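Local coordinates for uncharacterized protein (Magnetospirillum magneticum AMB-1, PDB 5MU5) that probably transfers a sugar, of the pseudaminic or legionaminic acid type in related Maf enzymes, to flagellin and is involved in formation of the bacterial flagellum, at residues R96-Y99 with N100-K103; C201-P204 with I205-D208. All blocks are in the same frame, centred on the assembly; numbering follows the deposited sequence.

Contact 1. Residues R96-Y99 with N100-K103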
ATOM      1  N   ARG A  96       4.228  -0.034  23.479  1.00 47.61           N
ATOM      2  CA  ARG A  96       5.053  -0.329  24.646  1.00 48.55           C
ATOM      3  C   ARG A  96       6.487   0.189  24.452  1.00 45.07           C
ATOM      4  O   ARG A  96       7.090   0.772  25.342  1.00 46.08           O
ATOM      5  CB  ARG A  96       5.110  -1.845  24.863  1.00 51.35           C
ATOM      6  CG  ARG A  96       5.706  -2.265  26.185  1.00 57.20           C
ATOM      7  CD  ARG A  96       4.647  -2.104  27.267  1.00 64.81           C
ATOM      8  NE  ARG A  96       5.210  -1.807  28.572  1.00 69.54           N
ATOM      9  CZ  ARG A  96       4.488  -1.580  29.665  1.00 74.52           C
ATOM     10  NH1 ARG A  96       3.161  -1.610  29.618  1.00 77.59           N
ATOM     11  NH2 ARG A  96       5.096  -1.311  30.812  1.00 79.38           N
ATOM     12  N   PHE A  97       7.033  -0.066  23.278  1.00 41.18           N
ATOM     13  CA  PHE A  97       8.366   0.377  22.956  1.00 40.55           C
ATOM     14  C   PHE A  97       8.457   1.898  23.078  1.00 39.38           C
ATOM     15  O   PHE A  97       9.385   2.422  23.704  1.00 36.60           O
ATOM     16  CB  PHE A  97       8.750  -0.067  21.533  1.00 37.42           C
ATOM     17  CG  PHE A  97      10.019   0.557  21.020  1.00 36.12           C
ATOM     18  CD1 PHE A  97      11.254   0.162  21.509  1.00 38.64           C
ATOM     19  CD2 PHE A  97       9.981   1.527  20.040  1.00 36.36           C
ATOM     20  CE1 PHE A  97      12.428   0.727  21.030  1.00 38.05           C
ATOM     21  CE2 PHE A  97      11.140   2.106  19.561  1.00 36.85           C
ATOM     22  CZ  PHE A  97      12.368   1.706  20.061  1.00 37.30           C
ATOM     23  N   LEU A  98       7.514   2.586  22.442  1.00 38.97           N
ATOM     24  CA  LEU A  98       7.534   4.040  22.386  1.00 41.78           C
ATOM     25  C   LEU A  98       7.362   4.591  23.776  1.00 40.60           C
ATOM     26  O   LEU A  98       8.090   5.480  24.201  1.00 38.96           O
ATOM     27  CB  LEU A  98       6.431   4.588  21.471  1.00 43.51           C
ATOM     28  CG  LEU A  98       6.317   6.122  21.409  1.00 44.16           C
ATOM     29  CD1 LEU A  98       7.630   6.750  20.983  1.00 45.09           C
ATOM     30  CD2 LEU A  98       5.220   6.553  20.453  1.00 44.24           C
ATOM     31  N   TYR A  99       6.404   4.043  24.501  1.00 41.90           N
ATOM     32  CA  TYR A  99       6.182   4.497  25.876  1.00 43.58           C
ATOM     33  C   TYR A  99       7.488   4.385  26.687  1.00 43.63           C
ATOM     34  O   TYR A  99       7.864   5.340  27.403  1.00 44.71           O
ATOM     35  CB  TYR A  99       5.040   3.705  26.534  1.00 44.40           C
ATOM     36  CG  TYR A  99       4.727   4.143  27.939  1.00 48.39           C
ATOM     37  CD1 TYR A  99       5.382   3.573  29.024  1.00 49.00           C
ATOM     38  CD2 TYR A  99       3.778   5.133  28.185  1.00 50.41           C
ATOM     39  CE1 TYR A  99       5.108   3.980  30.309  1.00 52.29           C
ATOM     40  CE2 TYR A  99       3.494   5.541  29.475  1.00 51.81           C
ATOM     41  CZ  TYR A  99       4.167   4.961  30.530  1.00 54.28           C
ATOM     42  OH  TYR A  99       3.904   5.347  31.823  1.00 61.90           O
ATOM     43  N   ASN A 100       8.201   3.259  26.547  1.00 40.28           N
ATOM     44  CA  ASN A 100       9.403   3.051  27.355  1.00 41.88           C
ATOM     45  C   ASN A 100      10.553   3.964  27.021  1.00 40.46           C
ATOM     46  O   ASN A 100      11.196   4.476  27.929  1.00 40.01           O
ATOM     47  CB  ASN A 100       9.895   1.608  27.312  1.00 42.68           C
ATOM     48  CG  ASN A 100       8.984   0.657  28.063  1.00 42.91           C
ATOM     49  OD1 ASN A 100       7.973   1.051  28.630  1.00 44.91           O
ATOM     50  ND2 ASN A 100       9.330  -0.606  28.040  1.00 43.36           N
ATOM     51  N   ILE A 101      10.829   4.174  25.737  1.00 39.97           N
ATOM     52  CA  ILE A 101      11.934   5.041  25.401  1.00 39.71           C
ATOM     53  C   ILE A 101      11.668   6.457  25.896  1.00 41.18           C
ATOM     54  O   ILE A 101      12.569   7.115  26.388  1.00 41.68           O
ATOM     55  CB  ILE A 101      12.321   5.033  23.897  1.00 40.44           C
ATOM     56  CG1 ILE A 101      11.242   5.681  23.012  1.00 42.46           C
ATOM     57  CG2 ILE A 101      12.712   3.621  23.467  1.00 39.86           C
ATOM     58  CD1 ILE A 101      11.639   5.779  21.556  1.00 42.14           C
ATOM     59  N   LEU A 102      10.431   6.920  25.791  1.00 42.53           N
ATOM     60  CA  LEU A 102      10.108   8.278  26.222  1.00 43.93           C
ATOM     61  C   LEU A 102      10.132   8.447  27.721  1.00 44.83           C
ATOM     62  O   LEU A 102      10.639   9.461  28.231  1.00 47.46           O
ATOM     63  CB  LEU A 102       8.741   8.692  25.690  1.00 42.96           C
ATOM     64  CG  LEU A 102       8.692   8.781  24.177  1.00 41.53           C
ATOM     65  CD1 LEU A 102       7.283   9.193  23.796  1.00 41.42           C
ATOM     66  CD2 LEU A 102       9.726   9.766  23.646  1.00 41.85           C
ATOM     67  N   LYS A 103       9.578   7.466  28.422  1.00 42.84           N
ATOM     68  CA  LYS A 103       9.590   7.493  29.865  1.00 42.55           C
ATOM     69  C   LYS A 103      11.037   7.501  30.417  1.00 42.80           C
ATOM     70  O   LYS A 103      11.367   8.315  31.280  1.00 43.95           O
ATOM     71  CB  LYS A 103       8.806   6.316  30.401  1.00 43.14           C
ATOM     72  CG  LYS A 103       8.867   6.199  31.901  1.00 48.16           C
ATOM     73  CD  LYS A 103       8.239   4.900  32.380  1.00 51.25           C
ATOM     74  CE  LYS A 103       8.556   4.657  33.854  1.00 55.21           C
ATOM     75  NZ  LYS A 103       8.270   5.869  34.675  1.00 56.76           N
TER
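Ile101, one helical turn beyond Phe97, lays a methyl over the Phe97 ring. Its CB lies 3.9 Å from Phe97 O. From there CG2 reaches one face of the Phe97 ring, 4.1 Å from the ring centroid and offset toward the rim, a CH-pi contact. The other branch, CG1, takes the crowded position between backbone N and carbonyl carbon (chi1 69°), which brings it to 3.4 Å from Leu98 O. Its tip, CD1, ends 4.2 Å from Leu98 CD1. A branched aliphatic residue suits this place because one methyl serves the ring and the other arm serves the leucine; an alanine here would probably leave that face of Phe97 without its methyl and the ring freer to shift. Leu98 CD1 also meets Leu102 CD1 at 3.7 Å. On the polar side, Asn100 OD1 stands at the edge of the Tyr99 ring, 3.6 Å from Tyr99 CD1, while Asn100 ND2 is hydrogen-bonded to Glu628. Lys103 lays its CD 3.9 Å from Tyr99 CE1, and its amine forms a salt bridge with Asp107. Four i to i+4 backbone hydrogen bonds hold the turn, among them Ile101 N to Phe97 O, 3.0 Å. This is the side-chain spacing of an amphipathic helix: Phe97 packs on helices 589-609 and 618-646 and Ile101 on 618-646, so an N-terminal helix joins the C-terminal bundle.

Contact 2. Residues C201-P204 with I205-D208; sequences CCCP and IVVD
The chain leaves helix 188-202 here and turns into the loop that leads to strand 211-214, and Cys203 is where helical geometry ends. Its extended backbone (phi -170°) breaks the spiral. Pro204 follows, a fitting residue just past a helix: its nitrogen carries no hydrogen to offer, and its ring restricts the backbone. Residues 203-206 then make a turn close to type I, with Cys203 CA and Val206 CA 6.6 Å apart, but without the i to i+3 hydrogen bond, since Cys203 O and Val206 N stay 3.7 Å apart. The turn brings Cys203 SG to Val206 CG2, 4.0 Å away, an apolar contact between residues three apart. The sulfur stands opposite the backbone N, beside its own carbonyl carbon (chi1 -164°), and this torsion leaves it within reach of the valine. Small and weakly polar, a cysteine fits this buried spot, where Phe122 and Met572 touch both it and Val206. The valine meets the sulfur with a single methyl, CG2. One residue on, Val207 sets CG1 3.5 Å from Pro204 O, so that a second side chain lies against the backbone of the turn. Cys203 O also comes 3.1 Å from Ile205 N, but the N-H is badly aimed at the carbonyl, which is instead hydrogen-bonded to His123. The Ile205 side chain touches Met599 and Met603, and Asp208 forms salt bridges with Lys610 and Arg611. The arrangement is that of a buried alpha-to-beta connection in an alpha/beta domain with a parallel sheet, wedged against helices from the C-terminal part of the chain.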
ATOM      1  N   CYS A 201      10.318   2.661  -2.226  1.00 50.02           N
ATOM      2  CA  CYS A 201      11.229   1.559  -2.547  1.00 53.49           C
ATOM      3  C   CYS A 201      12.596   1.644  -1.879  1.00 54.13           C
ATOM      4  O   CYS A 201      13.289   0.647  -1.734  1.00 56.02           O
ATOM      5  CB  CYS A 201      11.441   1.493  -4.051  1.00 53.74           C
ATOM      6  SG  CYS A 201       9.964   0.911  -4.889  1.00 56.02           S
ATOM      7  N   CYS A 202      12.995   2.844  -1.500  1.00 56.95           N
ATOM      8  CA  CYS A 202      14.262   3.026  -0.848  1.00 57.52           C
ATOM      9  C   CYS A 202      14.110   2.820   0.640  1.00 59.00           C
ATOM     10  O   CYS A 202      14.768   1.962   1.202  1.00 70.60           O
ATOM     11  CB  CYS A 202      14.801   4.411  -1.127  1.00 60.22           C
ATOM     12  SG  CYS A 202      16.338   4.692  -0.248  1.00 65.12           S
ATOM     13  N   CYS A 203      13.261   3.609   1.285  1.00 55.05           N
ATOM     14  CA  CYS A 203      13.040   3.448   2.713  1.00 55.71           C
ATOM     15  C   CYS A 203      11.856   4.286   3.184  1.00 56.20           C
ATOM     16  O   CYS A 203      12.022   5.383   3.738  1.00 50.29           O
ATOM     17  CB  CYS A 203      14.276   3.882   3.462  1.00 61.97           C
ATOM     18  SG  CYS A 203      14.198   3.257   5.123  1.00 68.15           S
ATOM     19  N   PRO A 204      10.647   3.767   2.992  1.00 53.46           N
ATOM     20  CA  PRO A 204       9.483   4.624   3.160  1.00 55.25           C
ATOM     21  C   PRO A 204       9.274   5.135   4.584  1.00 60.86           C
ATOM     22  O   PRO A 204       8.718   6.219   4.799  1.00 56.40           O
ATOM     23  CB  PRO A 204       8.321   3.699   2.785  1.00 57.57           C
ATOM     24  CG  PRO A 204       8.826   2.339   3.087  1.00 56.68           C
ATOM     25  CD  PRO A 204      10.293   2.351   2.810  1.00 54.10           C
ATOM     26  N   ILE A 205       9.737   4.371   5.558  1.00 61.34           N
ATOM     27  CA  ILE A 205       9.328   4.651   6.910  1.00 67.17           C
ATOM     28  C   ILE A 205       9.915   5.918   7.570  1.00 61.04           C
ATOM     29  O   ILE A 205       9.274   6.482   8.447  1.00 59.77           O
ATOM     30  CB  ILE A 205       9.530   3.401   7.790  1.00 72.38           C
ATOM     31  CG1 ILE A 205       8.438   3.354   8.856  1.00 77.56           C
ATOM     32  CG2 ILE A 205      10.950   3.342   8.361  1.00 71.13           C
ATOM     33  CD1 ILE A 205       7.019   3.473   8.322  1.00 75.86           C
ATOM     34  N   VAL A 206      11.092   6.376   7.142  1.00 52.37           N
ATOM     35  CA  VAL A 206      11.728   7.513   7.806  1.00 49.36           C
ATOM     36  C   VAL A 206      11.678   8.779   6.998  1.00 49.90           C
ATOM     37  O   VAL A 206      12.699   9.440   6.797  1.00 54.48           O
ATOM     38  CB  VAL A 206      13.192   7.239   8.220  1.00 48.39           C
ATOM     39  CG1 VAL A 206      13.224   6.220   9.346  1.00 49.71           C
ATOM     40  CG2 VAL A 206      14.042   6.772   7.047  1.00 48.40           C
ATOM     41  N   VAL A 207      10.483   9.161   6.575  1.00 47.86           N
ATOM     42  CA  VAL A 207      10.358  10.408   5.834  1.00 46.59           C
ATOM     43  C   VAL A 207      10.522  11.625   6.716  1.00 41.41           C
ATOM     44  O   VAL A 207      10.666  12.708   6.199  1.00 37.73           O
ATOM     45  CB  VAL A 207       9.012  10.546   5.089  1.00 48.91           C
ATOM     46  CG1 VAL A 207       8.981   9.574   3.928  1.00 52.00           C
ATOM     47  CG2 VAL A 207       7.817  10.373   6.032  1.00 46.63           C
ATOM     48  N   ASP A 208      10.478  11.460   8.035  1.00 42.34           N
ATOM     49  CA  ASP A 208      10.590  12.614   8.921  1.00 41.64           C
ATOM     50  C   ASP A 208      11.854  13.445   8.656  1.00 39.64           C
ATOM     51  O   ASP A 208      12.947  12.919   8.584  1.00 39.99           O
ATOM     52  CB  ASP A 208      10.535  12.212  10.388  1.00 41.72           C
ATOM     53  CG  ASP A 208      10.728  13.398  11.307  1.00 43.44           C
ATOM     54  OD1 ASP A 208       9.855  14.278  11.347  1.00 44.40           O
ATOM     55  OD2 ASP A 208      11.765  13.478  11.983  1.00 44.28           O
TER

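Contacts 1 and 2 follow one another along the chain, with centres about 22 Å apart and nearest atoms about 11 Å apart, so they do not touch. Both lie in the N-terminal part of the chain, and both lean on the same C-terminal helix, 589-609: Phe97 and Leu98 of contact 1 meet Ala601, Tyr605 and Tyr608, whereas Ile205 and Val206 of contact 2 meet Met599, Met603 and Asp606. The partners thus interleave along that helix. From the centre of the chain, the centre of partly buried contact 1 lies about 27 Å away and that of buried contact 2 about 13 Å. Both place N-terminal residues against the C-terminal helices, consistent with an interface between the two parts.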